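Local coordinates for ABC-type branched-chain amino acid transport systems periplasmic component-like protein (Thermomonospora curvata, PDB 4N03) that probably serves as the substrate-binding component of an ABC transporter, holding a fatty acid, here palmitic acid, in the cleft between its two lobes, at residues A[36-41]-A[103-108]; A[43-48]-A[82-87]; A[230-235]-A[257-262]. All blocks are in the same frame, centred on the assembly; numbering follows the deposited sequence.

Contact 1: residues A[36-41]-A[103-108]; sequences LGIATD and IPHFLG. With PLM (palmitic acid), chain B.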
loop_
_atom_site.group_PDB
_atom_site.type_symbol
_atom_site.label_atom_id
_atom_site.label_comp_id
_atom_site.label_asym_id
_atom_site.label_seq_id
_atom_site.Cartn_x
_atom_site.Cartn_y
_atom_site.Cartn_z
ATOM N N LEU A 36 16.294 8.160 9.024
ATOM C CA LEU A 36 15.009 8.087 8.381
ATOM C C LEU A 36 13.995 7.599 9.383
ATOM O O LEU A 36 14.312 6.785 10.259
ATOM C CB LEU A 36 15.063 7.149 7.177
ATOM C CG LEU A 36 16.106 7.513 6.127
ATOM C CD1 LEU A 36 16.096 6.473 5.029
ATOM C CD2 LEU A 36 15.840 8.888 5.543
ATOM N N GLY A 37 12.753 8.047 9.279
ATOM C CA GLY A 37 11.694 7.613 10.160
ATOM C C GLY A 37 10.746 6.634 9.514
ATOM O O GLY A 37 10.400 6.776 8.337
ATOM N N ILE A 38 10.254 5.698 10.312
ATOM C CA ILE A 38 9.284 4.718 9.928
ATOM C C ILE A 38 8.163 4.773 10.953
ATOM O O ILE A 38 8.410 4.606 12.154
ATOM C CB ILE A 38 9.858 3.326 9.802
ATOM C CG1 ILE A 38 10.791 3.282 8.583
ATOM C CG2 ILE A 38 8.726 2.288 9.680
ATOM C CD1 ILE A 38 11.488 1.963 8.380
ATOM N N ALA A 39 6.927 5.011 10.500
ATOM C CA ALA A 39 5.719 5.023 11.364
ATOM C C ALA A 39 4.780 3.972 10.819
ATOM O O ALA A 39 4.185 4.182 9.767
ATOM C CB ALA A 39 5.090 6.400 11.392
ATOM N N THR A 40 4.632 2.850 11.512
ATOM C CA THR A 40 3.972 1.705 10.969
ATOM C C THR A 40 2.978 1.126 11.980
ATOM O O THR A 40 2.811 1.656 13.041
ATOM C CB THR A 40 5.039 0.667 10.495
ATOM O OG1 THR A 40 4.431 -0.342 9.696
ATOM C CG2 THR A 40 5.775 0.008 11.673
ATOM N N ASP A 41 2.321 0.035 11.576
ATOM C CA ASP A 41 1.492 -0.737 12.481
ATOM C C ASP A 41 2.166 -2.089 12.715
ATOM O O ASP A 41 2.228 -2.908 11.814
ATOM C CB ASP A 41 0.084 -0.970 11.936
ATOM C CG ASP A 41 -0.779 -1.739 12.878
ATOM O OD1 ASP A 41 -0.408 -1.817 14.066
ATOM O OD2 ASP A 41 -1.824 -2.266 12.445
ATOM N N ILE A 103 10.529 10.291 5.814
ATOM C CA ILE A 103 9.720 9.175 6.347
ATOM C C ILE A 103 9.395 8.258 5.187
ATOM O O ILE A 103 8.370 8.416 4.510
ATOM C CB ILE A 103 8.473 9.648 7.070
ATOM C CG1 ILE A 103 8.881 10.504 8.258
ATOM C CG2 ILE A 103 7.673 8.447 7.501
ATOM C CD1 ILE A 103 7.689 11.096 9.002
ATOM N N PRO A 104 10.270 7.259 4.924
ATOM C CA PRO A 104 10.042 6.373 3.789
ATOM C C PRO A 104 9.060 5.252 3.962
ATOM O O PRO A 104 8.809 4.510 3.041
ATOM C CB PRO A 104 11.422 5.807 3.514
ATOM C CG PRO A 104 12.077 5.771 4.860
ATOM C CD PRO A 104 11.644 7.088 5.452
ATOM N N HIS A 105 8.488 5.135 5.161
ATOM C CA HIS A 105 7.335 4.261 5.368
ATOM C C HIS A 105 6.460 4.866 6.427
ATOM O O HIS A 105 6.862 5.025 7.567
ATOM C CB HIS A 105 7.763 2.834 5.770
ATOM C CG HIS A 105 6.610 1.964 6.163
ATOM N ND1 HIS A 105 5.473 1.840 5.403
ATOM C CD2 HIS A 105 6.414 1.183 7.250
ATOM C CE1 HIS A 105 4.623 1.048 6.030
ATOM N NE2 HIS A 105 5.169 0.617 7.143
ATOM N N PHE A 106 5.226 5.227 6.046
ATOM C CA PHE A 106 4.210 5.715 6.969
ATOM C C PHE A 106 2.938 4.925 6.618
ATOM O O PHE A 106 2.313 5.160 5.564
ATOM C CB PHE A 106 4.006 7.199 6.762
ATOM C CG PHE A 106 3.467 7.908 7.979
ATOM C CD1 PHE A 106 2.471 7.351 8.775
ATOM C CD2 PHE A 106 3.920 9.152 8.299
ATOM C CE1 PHE A 106 2.005 8.026 9.890
ATOM C CE2 PHE A 106 3.473 9.816 9.423
ATOM C CZ PHE A 106 2.497 9.260 10.221
ATOM N N LEU A 107 2.581 3.956 7.451
ATOM C CA LEU A 107 1.465 3.068 7.138
ATOM C C LEU A 107 0.133 3.758 7.448
ATOM O O LEU A 107 -0.047 4.288 8.525
ATOM C CB LEU A 107 1.559 1.792 7.970
ATOM C CG LEU A 107 0.586 0.687 7.561
ATOM C CD1 LEU A 107 1.261 -0.668 7.731
ATOM C CD2 LEU A 107 -0.711 0.735 8.347
ATOM N N GLY A 108 -0.808 3.643 6.534
ATOM C CA GLY A 108 -2.192 3.935 6.833
ATOM C C GLY A 108 -2.722 5.273 6.343
ATOM O O GLY A 108 -2.110 6.304 6.581
HETATM C C1 PLM B . -5.027 2.203 4.615
HETATM O O1 PLM B . -4.830 2.801 3.525
HETATM O O2 PLM B . -5.271 2.769 5.703
HETATM C C2 PLM B . -4.786 0.711 4.662
HETATM C C3 PLM B . -3.219 0.490 4.821
HETATM C C4 PLM B . -2.805 -0.955 4.662
HETATM C C5 PLM B . -1.345 -1.164 4.875
HETATM C C6 PLM B . -0.763 -2.575 4.645
HETATM C C7 PLM B . -0.274 -2.718 3.209
HETATM C C8 PLM B . 0.142 -4.102 2.793
HETATM C C9 PLM B . 0.910 -4.186 1.487
HETATM C CA PLM B . 0.041 -4.383 0.223
HETATM C CB PLM B . 0.957 -4.138 -1.041
HETATM C CC PLM B . 0.322 -3.093 -2.006
HETATM C CD PLM B . 1.311 -2.410 -2.927
HETATM C CE PLM B . 0.756 -1.350 -3.870
HETATM C CF PLM B . 1.847 -0.338 -4.250
HETATM C CG PLM B . 2.721 -0.755 -5.420
#
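Ala39 and Phe106 meet on one face of the sheet where strand 33-40 runs beside strand 103-107. CB of Ala39 sits 3.8 Å from the centroid of the Phe106 ring and 12° off its normal, a CH-pi contact over the ring centre. Between the backbones, Ala39 N donates to His105 O at 2.9 Å, and Leu107 N to Ala39 O at 2.8 Å. Behind Phe106 stands helix 109-122.

On the other face, CG of His105 lies anti to its backbone N (chi1 172°), and the edge of the ring meets Thr40. There His105 NE2 and Thr40 OG1 share a hydrogen bond of 2.8 Å, while Ile38 CG2 touches His105 CD2 at 3.5 Å. An alanine at His105 would probably leave Thr40 OG1 without this mate and open a gap beside Ile38 CG2.

The packing thins toward the C-terminal ends, where Asp41 CB and Leu107 CD2 approach only to 4.1 Å. Leu107 also touches the lipid, its CG 3.8 Å from palmitic acid C5. Parallel central strands whose C-terminal ends reach the ligand are typical of a periplasmic binding protein lobe.

Contact 2: residues A[43-48]-A[82-87]; sequences TGVYAP and HGYDPQ. With PLM (palmitic acid), chain B.
The palmitic acid site is walled here by two loops, 43-46 and 82-85, each leading into a helix, and the contact centres on an edge-to-face tyrosine pair. The rim of Tyr46 is turned to the face of Tyr84, with centroids 5.0 Å apart and planes at 72°. Tyr46 CE2 comes within 3.6 Å of Tyr84 CZ, and Tyr46 CD2 lies over the same face, offset toward its rim. Tyr84 CG is anti to the backbone N (chi1 -155°).

One face of the Tyr46 ring carries the lipid: palmitic acid C4 lies over its centre, 3.7 Å from Tyr46 CZ. The Tyr84 ring reaches the ligand through its hydroxyl: OH donates to palmitic acid O2 at 2.6 Å, with that oxygen near the plane of the ring. Val45 CG1 adds an apolar touch to Tyr84 CD2 at 3.9 Å.

Behind the rings, Tyr84 N donates to His82 ND1 at 3.0 Å, in the plane of the imidazole. Gly44 and Gly83 bring the backbones close, and a side chain at Gly44 would run into Gly83 O. The Tyr46 hydroxyl bonds to Ser256 OG. The chemistry implies a division of labour: Tyr46 offers an apolar face to the start of the acyl chain, while Tyr84 supplies a hydrogen bond to the carboxyl group, which Tyr148 and Ser109 also hold.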
loop_
_atom_site.group_PDB
_atom_site.type_symbol
_atom_site.label_atom_id
_atom_site.label_comp_id
_atom_site.label_asym_id
_atom_site.label_seq_id
_atom_site.Cartn_x
_atom_site.Cartn_y
_atom_site.Cartn_z
ATOM N N THR A 43 1.127 -3.808 15.688
ATOM C CA THR A 43 0.305 -4.381 16.737
ATOM C C THR A 43 -1.186 -4.447 16.454
ATOM O O THR A 43 -1.889 -5.234 17.063
ATOM C CB THR A 43 0.543 -3.656 18.059
ATOM O OG1 THR A 43 0.396 -2.252 17.888
ATOM C CG2 THR A 43 1.876 -4.047 18.672
ATOM N N GLY A 44 -1.685 -3.617 15.547
ATOM C CA GLY A 44 -3.093 -3.563 15.205
ATOM C C GLY A 44 -3.477 -4.460 14.080
ATOM O O GLY A 44 -2.828 -5.483 13.809
ATOM N N VAL A 45 -4.534 -4.062 13.353
ATOM C CA VAL A 45 -5.075 -4.898 12.292
ATOM C C VAL A 45 -4.052 -5.204 11.186
ATOM O O VAL A 45 -4.199 -6.175 10.500
ATOM C CB VAL A 45 -6.380 -4.311 11.755
ATOM C CG1 VAL A 45 -6.105 -3.075 10.944
ATOM C CG2 VAL A 45 -7.141 -5.344 10.882
ATOM N N TYR A 46 -3.063 -4.340 11.005
ATOM C CA TYR A 46 -2.054 -4.566 9.966
ATOM C C TYR A 46 -0.718 -5.094 10.493
ATOM O O TYR A 46 0.223 -5.150 9.735
ATOM C CB TYR A 46 -1.861 -3.318 9.110
ATOM C CG TYR A 46 -3.066 -3.081 8.255
ATOM C CD1 TYR A 46 -3.377 -3.947 7.265
ATOM C CD2 TYR A 46 -3.920 -2.004 8.460
ATOM C CE1 TYR A 46 -4.496 -3.793 6.463
ATOM C CE2 TYR A 46 -5.056 -1.813 7.654
ATOM C CZ TYR A 46 -5.339 -2.710 6.669
ATOM O OH TYR A 46 -6.402 -2.531 5.835
ATOM N N ALA A 47 -0.661 -5.507 11.750
ATOM C CA ALA A 47 0.590 -5.969 12.384
ATOM C C ALA A 47 1.526 -6.830 11.497
ATOM O O ALA A 47 2.678 -6.491 11.388
ATOM C CB ALA A 47 0.285 -6.709 13.686
ATOM N N PRO A 48 1.034 -7.910 10.867
ATOM C CA PRO A 48 2.053 -8.739 10.184
ATOM C C PRO A 48 2.576 -8.039 8.923
ATOM O O PRO A 48 3.712 -8.255 8.511
ATOM C CB PRO A 48 1.266 -9.994 9.790
ATOM C CG PRO A 48 -0.161 -9.554 9.702
ATOM C CD PRO A 48 -0.288 -8.540 10.832
ATOM N N HIS A 82 2.325 2.989 15.450
ATOM C CA HIS A 82 1.115 3.716 15.775
ATOM C C HIS A 82 -0.085 2.826 16.004
ATOM O O HIS A 82 -1.152 3.342 16.362
ATOM C CB HIS A 82 0.795 4.802 14.739
ATOM C CG HIS A 82 0.667 4.326 13.344
ATOM N ND1 HIS A 82 -0.206 3.327 12.952
ATOM C CD2 HIS A 82 1.246 4.796 12.207
ATOM C CE1 HIS A 82 -0.149 3.208 11.639
ATOM N NE2 HIS A 82 0.734 4.068 11.170
ATOM N N GLY A 83 0.023 1.513 15.776
ATOM C CA GLY A 83 -1.033 0.572 16.089
ATOM C C GLY A 83 -2.281 0.737 15.224
ATOM O O GLY A 83 -3.369 0.276 15.556
ATOM N N TYR A 84 -2.134 1.360 14.064
ATOM C CA TYR A 84 -3.265 1.757 13.201
ATOM C C TYR A 84 -4.241 2.679 13.949
ATOM O O TYR A 84 -5.440 2.494 13.870
ATOM C CB TYR A 84 -3.956 0.544 12.537
ATOM C CG TYR A 84 -4.667 0.888 11.245
ATOM C CD1 TYR A 84 -3.965 1.219 10.127
ATOM C CD2 TYR A 84 -6.040 0.817 11.145
ATOM C CE1 TYR A 84 -4.593 1.568 8.940
ATOM C CE2 TYR A 84 -6.688 1.116 9.946
ATOM C CZ TYR A 84 -5.952 1.487 8.855
ATOM O OH TYR A 84 -6.618 1.797 7.686
ATOM N N ASP A 85 -3.658 3.689 14.582
ATOM C CA ASP A 85 -4.414 4.739 15.261
ATOM C C ASP A 85 -3.880 6.131 14.884
ATOM O O ASP A 85 -2.677 6.415 14.978
ATOM C CB ASP A 85 -4.282 4.624 16.771
ATOM C CG ASP A 85 -5.029 5.753 17.462
ATOM O OD1 ASP A 85 -6.274 5.726 17.410
ATOM O OD2 ASP A 85 -4.398 6.656 17.971
ATOM N N PRO A 86 -4.759 7.019 14.328
ATOM C CA PRO A 86 -4.285 8.335 13.859
ATOM C C PRO A 86 -3.740 9.290 14.925
ATOM O O PRO A 86 -2.710 9.934 14.698
ATOM C CB PRO A 86 -5.495 8.937 13.153
ATOM C CG PRO A 86 -6.544 7.912 13.112
ATOM C CD PRO A 86 -6.126 6.705 13.943
ATOM N N GLN A 87 -4.321 9.303 16.121
ATOM C CA GLN A 87 -3.784 10.149 17.173
ATOM C C GLN A 87 -2.369 9.716 17.569
ATOM O O GLN A 87 -1.482 10.532 17.781
ATOM C CB GLN A 87 -4.666 10.119 18.377
ATOM C CG GLN A 87 -4.256 11.172 19.406
ATOM C CD GLN A 87 -5.294 11.454 20.506
ATOM O OE1 GLN A 87 -4.938 11.904 21.611
ATOM N NE2 GLN A 87 -6.575 11.248 20.196
HETATM C C1 PLM B . -5.027 2.203 4.615
HETATM O O1 PLM B . -4.830 2.801 3.525
HETATM O O2 PLM B . -5.271 2.769 5.703
HETATM C C2 PLM B . -4.786 0.711 4.662
HETATM C C3 PLM B . -3.219 0.490 4.821
HETATM C C4 PLM B . -2.805 -0.955 4.662
HETATM C C5 PLM B . -1.345 -1.164 4.875
HETATM C C6 PLM B . -0.763 -2.575 4.645
HETATM C C7 PLM B . -0.274 -2.718 3.209
HETATM C C8 PLM B . 0.142 -4.102 2.793
HETATM C C9 PLM B . 0.910 -4.186 1.487
HETATM C CA PLM B . 0.041 -4.383 0.223
HETATM C CB PLM B . 0.957 -4.138 -1.041
HETATM C CC PLM B . 0.322 -3.093 -2.006
HETATM C CD PLM B . 1.311 -2.410 -2.927
HETATM C CE PLM B . 0.756 -1.350 -3.870
HETATM C CF PLM B . 1.847 -0.338 -4.250
HETATM C CG PLM B . 2.721 -0.755 -5.420
#

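Contact 3: residues A[230-235]-A[257-262]; sequences AGPQQA and AYSPQL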
loop_
_atom_site.group_PDB
_atom_site.type_symbol
_atom_site.label_atom_id
_atom_site.label_comp_id
_atom_site.label_asym_id
_atom_site.label_seq_id
_atom_site.Cartn_x
_atom_site.Cartn_y
_atom_site.Cartn_z
ATOM N N ALA A 230 -10.741 -3.515 3.841
ATOM C CA ALA A 230 -10.493 -3.738 5.268
ATOM C C ALA A 230 -9.144 -4.458 5.349
ATOM O O ALA A 230 -8.339 -4.389 4.403
ATOM C CB ALA A 230 -11.607 -4.550 5.850
ATOM N N GLY A 231 -8.869 -5.064 6.499
ATOM C CA GLY A 231 -7.617 -5.756 6.711
ATOM C C GLY A 231 -7.808 -7.234 6.754
ATOM O O GLY A 231 -8.876 -7.800 6.508
ATOM N N PRO A 232 -6.702 -7.961 7.034
ATOM C CA PRO A 232 -6.726 -9.415 6.988
ATOM C C PRO A 232 -7.774 -10.061 7.890
ATOM O O PRO A 232 -8.469 -10.976 7.475
ATOM C CB PRO A 232 -5.289 -9.808 7.404
ATOM C CG PRO A 232 -4.435 -8.646 6.992
ATOM C CD PRO A 232 -5.332 -7.439 7.220
ATOM N N GLN A 233 -7.902 -9.561 9.115
ATOM C CA GLN A 233 -8.865 -10.133 10.044
ATOM C C GLN A 233 -10.279 -10.089 9.496
ATOM O O GLN A 233 -11.053 -11.062 9.569
ATOM C CB GLN A 233 -8.804 -9.413 11.379
ATOM C CG GLN A 233 -9.939 -9.720 12.348
ATOM C CD GLN A 233 -9.863 -8.867 13.590
ATOM O OE1 GLN A 233 -9.995 -9.373 14.694
ATOM N NE2 GLN A 233 -9.682 -7.579 13.418
ATOM N N GLN A 234 -10.678 -8.954 8.918
ATOM C CA GLN A 234 -12.010 -8.804 8.338
ATOM C C GLN A 234 -12.176 -9.710 7.139
ATOM O O GLN A 234 -13.257 -10.280 6.938
ATOM C CB GLN A 234 -12.349 -7.371 7.984
ATOM C CG GLN A 234 -12.497 -6.473 9.194
ATOM C CD GLN A 234 -11.221 -5.890 9.752
ATOM O OE1 GLN A 234 -10.203 -5.853 9.080
ATOM N NE2 GLN A 234 -11.301 -5.389 10.984
ATOM N N ALA A 235 -11.149 -9.826 6.313
ATOM C CA ALA A 235 -11.239 -10.712 5.146
ATOM C C ALA A 235 -11.473 -12.150 5.561
ATOM O O ALA A 235 -12.311 -12.841 4.985
ATOM C CB ALA A 235 -9.979 -10.624 4.304
ATOM N N ALA A 257 -6.388 -6.470 2.139
ATOM C CA ALA A 257 -7.434 -7.304 2.736
ATOM C C ALA A 257 -7.032 -8.795 2.718
ATOM O O ALA A 257 -7.836 -9.645 2.345
ATOM C CB ALA A 257 -8.775 -7.074 2.045
ATOM N N TYR A 258 -5.794 -9.106 3.104
ATOM C CA TYR A 258 -5.215 -10.455 3.042
ATOM C C TYR A 258 -3.827 -10.413 3.623
ATOM O O TYR A 258 -3.097 -9.482 3.431
ATOM C CB TYR A 258 -5.155 -10.932 1.581
ATOM C CG TYR A 258 -4.451 -12.227 1.453
ATOM C CD1 TYR A 258 -5.033 -13.384 1.942
ATOM C CD2 TYR A 258 -3.230 -12.344 0.824
ATOM C CE1 TYR A 258 -4.341 -14.605 1.881
ATOM C CE2 TYR A 258 -2.570 -13.569 0.735
ATOM C CZ TYR A 258 -3.151 -14.686 1.248
ATOM O OH TYR A 258 -2.522 -15.925 1.175
ATOM N N SER A 259 -3.467 -11.484 4.343
ATOM C CA SER A 259 -2.094 -11.808 4.730
ATOM C C SER A 259 -1.967 -13.315 4.570
ATOM O O SER A 259 -2.901 -14.059 4.817
ATOM C CB SER A 259 -1.876 -11.419 6.197
ATOM O OG SER A 259 -2.668 -12.253 7.043
ATOM N N PRO A 260 -0.774 -13.806 4.197
ATOM C CA PRO A 260 -0.607 -15.240 4.077
ATOM C C PRO A 260 -0.746 -16.013 5.376
ATOM O O PRO A 260 -1.107 -17.186 5.334
ATOM C CB PRO A 260 0.820 -15.386 3.565
ATOM C CG PRO A 260 1.178 -14.095 2.974
ATOM C CD PRO A 260 0.408 -13.071 3.733
ATOM N N GLN A 261 -0.611 -15.347 6.501
ATOM C CA GLN A 261 -0.860 -15.999 7.779
ATOM C C GLN A 261 -2.266 -16.594 7.827
ATOM O O GLN A 261 -2.550 -17.547 8.550
ATOM C CB GLN A 261 -0.723 -15.005 8.935
ATOM C CG GLN A 261 0.691 -14.637 9.290
ATOM C CD GLN A 261 1.392 -13.722 8.335
ATOM O OE1 GLN A 261 0.760 -13.095 7.441
ATOM N NE2 GLN A 261 2.673 -13.548 8.554
ATOM N N LEU A 262 -3.220 -15.948 7.137
ATOM C CA LEU A 262 -4.588 -16.438 7.160
ATOM C C LEU A 262 -4.722 -17.863 6.590
ATOM O O LEU A 262 -5.654 -18.579 6.912
ATOM C CB LEU A 262 -5.513 -15.523 6.369
ATOM C CG LEU A 262 -5.602 -14.071 6.799
ATOM C CD1 LEU A 262 -6.548 -13.290 5.879
ATOM C CD2 LEU A 262 -6.021 -13.922 8.255
#
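Pro232, in the first turn of helix 232-244, packs its ring on the chain at 258-259. Its CG lies 3.9 Å from Tyr258 C, and its CB is 3.6 Å from Ser259 OG. That hydroxyl stands between the backbone N and the carbonyl carbon of its own residue (chi1 67°), which turns it to the proline ring. Leu262 reaches the same turn from the 3-10 segment 260-262. Its CG is anti to the carbonyl carbon, and CD1, anti to CA, continues the chain extended; this branch lies 3.4 Å from Pro232 O.

One turn further along the helix, Ala235 points its CB at the loop and comes to 3.1 Å from Ala257 O, a tight approach. Ala257 CA in turn lies 3.5 Å from Ala230 O as a CA-H...O contact.

Gln234 folds back within its own segment: its OE1 accepts Gly231 N at 3.0 Å, tilted 25° from the carbonyl plane, while its NE2 bonds to Asp208 O. Tyr258 CB points away from 230-235, and its OH bonds to Gly382 O. Chemically the join is almost wholly van der Waals: Ala257 O, buried against Ala235 CB, has no polar partner in the model, so the fit of small side chains and a proline does the work.

In the fold
Contacts 1 and 2 belong to the lobe with the four-stranded parallel sheet, their centres 11 Å apart, and contact 2 is nested within the chain loop that contact 1 closes. His82 ties them, its N to Thr40 O and its NE2 to Leu107 O, and both touch palmitic acid. Contact 3 comes later in the chain, beside the seven-stranded sheet of the other lobe, 20 Å from contact 1 and 14 Å from contact 2, centre to centre. The start of helix 232-244 and Gly231 before it meet contact 2 across the cleft, where Val45 and Tyr46 pack against Gln234, Gly231 and Pro232. Such bridging over a bound ligand is consistent with the closed, two-lobed form of a periplasmic binding protein.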